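PDB 4FTD: uncharacterized protein from Bacteroides eggerthii, which is of unknown function but, with an immunoglobulin-like domain and a six-bladed beta-propeller, may play a part in carbohydrate metabolism. Local coordinates for residues Ile37-Val51 / Tyr98-Pro110. Numbering follows the deposited sequence.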
loop_
_atom_site.group_PDB
_atom_site.type_symbol
_atom_site.label_atom_id
_atom_site.label_comp_id
_atom_site.label_asym_id
_atom_site.label_seq_id
_atom_site.Cartn_x
_atom_site.Cartn_y
_atom_site.Cartn_z
ATOM N N ILE A 37 32.686 -16.611 18.062
ATOM C CA ILE A 37 32.751 -17.657 19.081
ATOM C C ILE A 37 32.126 -17.157 20.368
ATOM O O ILE A 37 32.507 -16.112 20.863
ATOM C CB ILE A 37 34.211 -18.083 19.364
ATOM C CG1 ILE A 37 34.903 -18.478 18.041
ATOM C CG2 ILE A 37 34.254 -19.256 20.360
ATOM C CD1 ILE A 37 36.401 -18.365 18.049
ATOM N N ASP A 38 31.139 -17.881 20.878
ATOM C CA ASP A 38 30.571 -17.588 22.195
ATOM C C ASP A 38 31.118 -18.674 23.110
ATOM O O ASP A 38 30.623 -19.794 23.113
ATOM C CB ASP A 38 29.043 -17.598 22.160
ATOM C CG ASP A 38 28.425 -17.064 23.445
ATOM O OD1 ASP A 38 28.958 -17.359 24.537
ATOM O OD2 ASP A 38 27.414 -16.330 23.352
ATOM N N GLU A 39 32.151 -18.347 23.880
ATOM C CA GLU A 39 32.824 -19.344 24.715
ATOM C C GLU A 39 31.966 -19.933 25.836
ATOM O O GLU A 39 32.106 -21.110 26.146
ATOM C CB GLU A 39 34.125 -18.767 25.292
ATOM C CG GLU A 39 34.951 -19.764 26.115
ATOM C CD GLU A 39 35.401 -20.970 25.319
ATOM O OE1 GLU A 39 35.610 -20.824 24.099
ATOM O OE2 GLU A 39 35.555 -22.056 25.914
ATOM N N ALA A 40 31.110 -19.119 26.454
ATOM C CA ALA A 40 30.256 -19.596 27.553
ATOM C C ALA A 40 29.259 -20.619 27.016
ATOM O O ALA A 40 29.031 -21.657 27.647
ATOM C CB ALA A 40 29.527 -18.435 28.235
ATOM N N LYS A 41 28.703 -20.337 25.833
ATOM C CA LYS A 41 27.716 -21.222 25.186
ATOM C C LYS A 41 28.348 -22.309 24.302
ATOM O O LYS A 41 27.649 -23.224 23.856
ATOM C CB LYS A 41 26.729 -20.385 24.367
ATOM C CG LYS A 41 25.887 -19.469 25.244
ATOM C CD LYS A 41 25.065 -18.482 24.431
ATOM C CE LYS A 41 24.350 -17.506 25.364
ATOM N NZ LYS A 41 23.842 -16.317 24.632
ATOM N N LYS A 42 29.664 -22.210 24.071
ATOM C CA LYS A 42 30.387 -23.159 23.222
ATOM C C LYS A 42 29.724 -23.232 21.829
ATOM O O LYS A 42 29.395 -24.307 21.340
ATOM C CB LYS A 42 30.466 -24.560 23.876
ATOM C CG LYS A 42 30.877 -24.616 25.353
ATOM C CD LYS A 42 32.324 -24.212 25.651
ATOM C CE LYS A 42 32.522 -24.050 27.160
ATOM N NZ LYS A 42 33.634 -23.131 27.537
ATOM N N THR A 43 29.516 -22.077 21.201
ATOM C CA THR A 43 28.938 -22.018 19.853
ATOM C C THR A 43 29.824 -21.193 18.940
ATOM O O THR A 43 30.618 -20.345 19.388
ATOM C CB THR A 43 27.520 -21.396 19.856
ATOM O OG1 THR A 43 27.623 -20.037 20.283
ATOM C CG2 THR A 43 26.566 -22.165 20.816
ATOM N N ILE A 44 29.692 -21.469 17.651
ATOM C CA ILE A 44 30.382 -20.735 16.619
ATOM C C ILE A 44 29.339 -20.398 15.556
ATOM O O ILE A 44 28.595 -21.272 15.115
ATOM C CB ILE A 44 31.528 -21.541 15.967
ATOM C CG1 ILE A 44 32.560 -22.071 17.008
ATOM C CG2 ILE A 44 32.224 -20.678 14.898
ATOM C CD1 ILE A 44 33.438 -23.230 16.516
ATOM N N ASN A 45 29.277 -19.128 15.181
ATOM C CA ASN A 45 28.432 -18.651 14.078
ATOM C C ASN A 45 29.233 -17.882 13.034
ATOM O O ASN A 45 30.335 -17.421 13.289
ATOM C CB ASN A 45 27.255 -17.793 14.591
ATOM C CG ASN A 45 26.213 -18.635 15.262
ATOM O OD1 ASN A 45 25.358 -19.189 14.590
ATOM N ND2 ASN A 45 26.365 -18.857 16.564
ATOM N N PHE A 46 28.643 -17.780 11.854
ATOM C CA PHE A 46 29.191 -17.033 10.731
ATOM C C PHE A 46 28.088 -16.236 10.081
ATOM O O PHE A 46 26.929 -16.619 10.172
ATOM C CB PHE A 46 29.728 -18.005 9.663
ATOM C CG PHE A 46 30.859 -18.855 10.140
ATOM C CD1 PHE A 46 30.606 -20.080 10.749
ATOM C CD2 PHE A 46 32.170 -18.427 9.996
ATOM C CE1 PHE A 46 31.659 -20.879 11.208
ATOM C CE2 PHE A 46 33.224 -19.200 10.471
ATOM C CZ PHE A 46 32.966 -20.428 11.068
ATOM N N PRO A 47 28.445 -15.162 9.373
ATOM C CA PRO A 47 27.420 -14.545 8.507
ATOM C C PRO A 47 26.894 -15.581 7.497
ATOM O O PRO A 47 27.554 -16.590 7.201
ATOM C CB PRO A 47 28.154 -13.409 7.803
ATOM C CG PRO A 47 29.561 -13.421 8.281
ATOM C CD PRO A 47 29.723 -14.443 9.369
ATOM N N ARG A 48 25.687 -15.361 7.015
ATOM C CA ARG A 48 25.066 -16.295 6.090
ATOM C C ARG A 48 25.905 -16.344 4.810
ATOM O O ARG A 48 26.404 -15.329 4.357
ATOM C CB ARG A 48 23.624 -15.886 5.784
ATOM C CG ARG A 48 22.715 -15.930 7.004
ATOM C CD ARG A 48 21.346 -15.329 6.745
ATOM N NE ARG A 48 20.451 -15.663 7.858
ATOM C CZ ARG A 48 19.818 -16.838 8.012
ATOM N NH1 ARG A 48 19.914 -17.836 7.117
ATOM N NH2 ARG A 48 19.053 -17.025 9.075
ATOM N N LEU A 49 26.072 -17.530 4.251
ATOM C CA LEU A 49 26.906 -17.722 3.075
ATOM C C LEU A 49 26.072 -17.814 1.801
ATOM O O LEU A 49 24.883 -18.218 1.820
ATOM C CB LEU A 49 27.742 -19.004 3.240
ATOM C CG LEU A 49 28.581 -19.119 4.512
ATOM C CD1 LEU A 49 29.438 -20.390 4.447
ATOM C CD2 LEU A 49 29.455 -17.882 4.666
ATOM N N ASP A 50 26.709 -17.486 0.678
ATOM C CA ASP A 50 26.053 -17.571 -0.618
ATOM C C ASP A 50 25.564 -18.976 -0.823
ATOM O O ASP A 50 26.281 -19.921 -0.537
ATOM C CB ASP A 50 26.997 -17.225 -1.764
ATOM C CG ASP A 50 27.567 -15.860 -1.646
ATOM O OD1 ASP A 50 26.838 -14.997 -1.132
ATOM O OD2 ASP A 50 28.741 -15.662 -2.048
ATOM N N VAL A 51 24.342 -19.095 -1.331
ATOM C CA VAL A 51 23.695 -20.387 -1.597
ATOM C C VAL A 51 24.454 -21.216 -2.637
ATOM O O VAL A 51 24.290 -22.418 -2.666
ATOM C CB VAL A 51 22.214 -20.197 -2.024
ATOM C CG1 VAL A 51 21.420 -19.493 -0.917
ATOM C CG2 VAL A 51 22.129 -19.388 -3.306
ATOM N N TYR A 98 39.774 -32.178 25.712
ATOM C CA TYR A 98 39.112 -31.839 24.476
ATOM C C TYR A 98 37.922 -30.945 24.815
ATOM O O TYR A 98 37.468 -30.951 25.951
ATOM C CB TYR A 98 38.684 -33.091 23.704
ATOM C CG TYR A 98 37.501 -33.808 24.281
ATOM C CD1 TYR A 98 37.649 -34.741 25.309
ATOM C CD2 TYR A 98 36.218 -33.540 23.814
ATOM C CE1 TYR A 98 36.548 -35.402 25.862
ATOM C CE2 TYR A 98 35.108 -34.184 24.371
ATOM C CZ TYR A 98 35.279 -35.130 25.366
ATOM O OH TYR A 98 34.160 -35.748 25.906
ATOM N N LYS A 99 37.431 -30.222 23.821
ATOM C CA LYS A 99 36.297 -29.321 23.994
ATOM C C LYS A 99 35.517 -29.302 22.706
ATOM O O LYS A 99 36.084 -29.155 21.630
ATOM C CB LYS A 99 36.753 -27.903 24.356
ATOM C CG LYS A 99 35.600 -26.936 24.655
ATOM C CD LYS A 99 36.068 -25.542 25.056
ATOM C CE LYS A 99 36.543 -25.466 26.501
ATOM N NZ LYS A 99 37.245 -24.179 26.761
ATOM N N ASP A 100 34.203 -29.456 22.823
ATOM C CA ASP A 100 33.310 -29.457 21.668
ATOM C C ASP A 100 32.526 -28.135 21.559
ATOM O O ASP A 100 31.922 -27.666 22.522
ATOM C CB ASP A 100 32.329 -30.614 21.761
ATOM C CG ASP A 100 32.964 -31.986 21.445
ATOM O OD1 ASP A 100 34.113 -32.056 20.958
ATOM O OD2 ASP A 100 32.271 -33.015 21.663
ATOM N N TYR A 101 32.568 -27.540 20.370
ATOM C CA TYR A 101 31.817 -26.334 20.036
ATOM C C TYR A 101 30.768 -26.756 19.011
ATOM O O TYR A 101 31.035 -27.615 18.167
ATOM C CB TYR A 101 32.763 -25.287 19.400
ATOM C CG TYR A 101 33.744 -24.660 20.369
ATOM C CD1 TYR A 101 34.964 -25.276 20.664
ATOM C CD2 TYR A 101 33.479 -23.434 20.963
ATOM C CE1 TYR A 101 35.872 -24.696 21.533
ATOM C CE2 TYR A 101 34.382 -22.859 21.843
ATOM C CZ TYR A 101 35.581 -23.499 22.114
ATOM O OH TYR A 101 36.493 -22.946 22.982
ATOM N N LEU A 102 29.582 -26.161 19.094
ATOM C CA LEU A 102 28.513 -26.379 18.121
ATOM C C LEU A 102 28.630 -25.282 17.064
ATOM O O LEU A 102 28.365 -24.100 17.339
ATOM C CB LEU A 102 27.130 -26.353 18.788
ATOM C CG LEU A 102 26.741 -27.683 19.403
ATOM C CD1 LEU A 102 25.371 -27.581 20.087
ATOM C CD2 LEU A 102 26.754 -28.736 18.293
HETATM N N MSE A 103 29.025 -25.684 15.859
HETATM C CA MSE A 103 29.300 -24.748 14.785
HETATM C C MSE A 103 28.181 -24.737 13.758
HETATM O O MSE A 103 27.951 -25.740 13.101
HETATM C CB MSE A 103 30.639 -25.072 14.128
HETATM C CG MSE A 103 31.000 -24.098 13.017
HETATM SE SE MSE A 103 32.841 -24.313 12.400
HETATM C CE MSE A 103 32.542 -24.347 10.391
ATOM N N LYS A 104 27.519 -23.580 13.617
ATOM C CA LYS A 104 26.368 -23.429 12.729
ATOM C C LYS A 104 26.754 -22.656 11.469
ATOM O O LYS A 104 27.359 -21.580 11.556
ATOM C CB LYS A 104 25.221 -22.708 13.443
ATOM C CG LYS A 104 23.910 -22.665 12.648
ATOM C CD LYS A 104 22.887 -21.748 13.306
ATOM C CE LYS A 104 22.401 -22.312 14.635
ATOM N NZ LYS A 104 21.372 -21.424 15.232
ATOM N N VAL A 105 26.429 -23.236 10.311
ATOM C CA VAL A 105 26.621 -22.587 9.019
ATOM C C VAL A 105 25.217 -22.393 8.403
ATOM O O VAL A 105 24.405 -23.323 8.413
ATOM C CB VAL A 105 27.542 -23.374 8.069
ATOM C CG1 VAL A 105 27.554 -22.722 6.697
ATOM C CG2 VAL A 105 28.977 -23.451 8.619
ATOM N N ARG A 106 24.984 -21.188 7.869
ATOM C CA ARG A 106 23.690 -20.757 7.346
ATOM C C ARG A 106 23.777 -20.206 5.927
ATOM O O ARG A 106 24.772 -19.565 5.585
ATOM C CB ARG A 106 23.154 -19.665 8.261
ATOM C CG ARG A 106 22.922 -20.140 9.683
ATOM C CD ARG A 106 22.452 -19.013 10.565
ATOM N NE ARG A 106 23.508 -18.025 10.755
ATOM C CZ ARG A 106 23.316 -16.728 10.978
ATOM N NH1 ARG A 106 22.098 -16.218 11.019
ATOM N NH2 ARG A 106 24.356 -15.913 11.129
ATOM N N LYS A 107 22.738 -20.483 5.120
ATOM C CA LYS A 107 22.611 -19.973 3.751
ATOM C C LYS A 107 21.945 -18.615 3.813
ATOM O O LYS A 107 21.079 -18.364 4.672
ATOM C CB LYS A 107 21.710 -20.854 2.850
ATOM C CG LYS A 107 22.221 -22.244 2.482
ATOM C CD LYS A 107 21.172 -23.063 1.726
ATOM C CE LYS A 107 21.648 -24.492 1.500
ATOM N NZ LYS A 107 20.652 -25.328 0.771
ATOM N N ARG A 108 22.282 -17.759 2.857
ATOM C CA ARG A 108 21.546 -16.504 2.686
ATOM C C ARG A 108 20.121 -16.795 2.257
ATOM O O ARG A 108 19.882 -17.755 1.531
ATOM C CB ARG A 108 22.212 -15.625 1.653
ATOM C CG ARG A 108 23.504 -15.052 2.179
ATOM C CD ARG A 108 24.245 -14.369 1.079
ATOM N NE ARG A 108 23.448 -13.277 0.553
ATOM C CZ ARG A 108 23.605 -12.746 -0.651
ATOM N NH1 ARG A 108 24.534 -13.203 -1.502
ATOM N NH2 ARG A 108 22.818 -11.741 -1.015
ATOM N N VAL A 109 19.192 -15.966 2.734
ATOM C CA VAL A 109 17.778 -16.107 2.449
ATOM C C VAL A 109 17.338 -14.785 1.819
ATOM O O VAL A 109 17.385 -13.760 2.487
ATOM C CB VAL A 109 16.993 -16.397 3.747
ATOM C CG1 VAL A 109 15.491 -16.384 3.498
ATOM C CG2 VAL A 109 17.455 -17.718 4.339
ATOM N N PRO A 110 16.934 -14.791 0.534
ATOM C CA PRO A 110 16.454 -13.561 -0.084
ATOM C C PRO A 110 15.189 -13.064 0.578
ATOM O O PRO A 110 14.430 -13.867 1.094
ATOM C CB PRO A 110 16.181 -13.982 -1.521
ATOM C CG PRO A 110 17.161 -15.063 -1.764
ATOM C CD PRO A 110 17.120 -15.839 -0.479
HETATM O O HOH W 1 26.022 -19.155 11.696
HETATM O O HOH W 2 22.752 -18.286 15.026
HETATM O O HOH W 3 26.681 -18.865 8.489
#
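Glu39 meets Tyr101 and Lys99 through separate carboxylate oxygens. OE1 of Glu39 accepts the phenol OH of Tyr101 at 2.6 Å on its syn lone pair, lying at the ring edge. OE2 of Glu39 forms a salt bridge with NZ of Lys99 at 2.8 Å. NZ of Lys42 binds the same OE2 from the opposite face. The carboxylate reaches strand 98-106 because CG stands anti to the backbone N (chi1 -176°) and the chain bends at chi2. A glutamine here would probably leave the two lysine charges facing each other without their shared counter-charge.

CD1 of Ile44 packs on CB of Tyr101 at 3.6 Å. Met103, a selenomethionine, puts SE at the edge of the Phe46 ring, a Met-aromatic contact. Arg106 NH2 donates to Phe46 O at 2.8 Å and forms a salt bridge with the chain-terminal Asp453. CG of Arg48 lies over the centre of the Arg106 guanidinium. A water accepts from Phe46 N and Arg106 NE. At the far end Arg108 NH1 pairs with Asp50 OD1 at 2.9 Å, while Asp50 OD2 holds Lys31.

Backbone bonds Leu102 N to Lys42 O, Ile44 N to Leu102 O and Lys104 N to Ile44 O fix the register of strand 43-45 against 98-106. Glu39 and Lys42 ride on the turn between strands 31-38 and 43-45, closed by backbone bonds between Asp38 and Thr43 with a G1 beta bulge. After a one-residue shift, Leu49 makes a single bridge with Lys107. Strands 43-45 and 98-106 form a parallel pair in a mixed sheet, consistent with the immunoglobulin-like part of the protein.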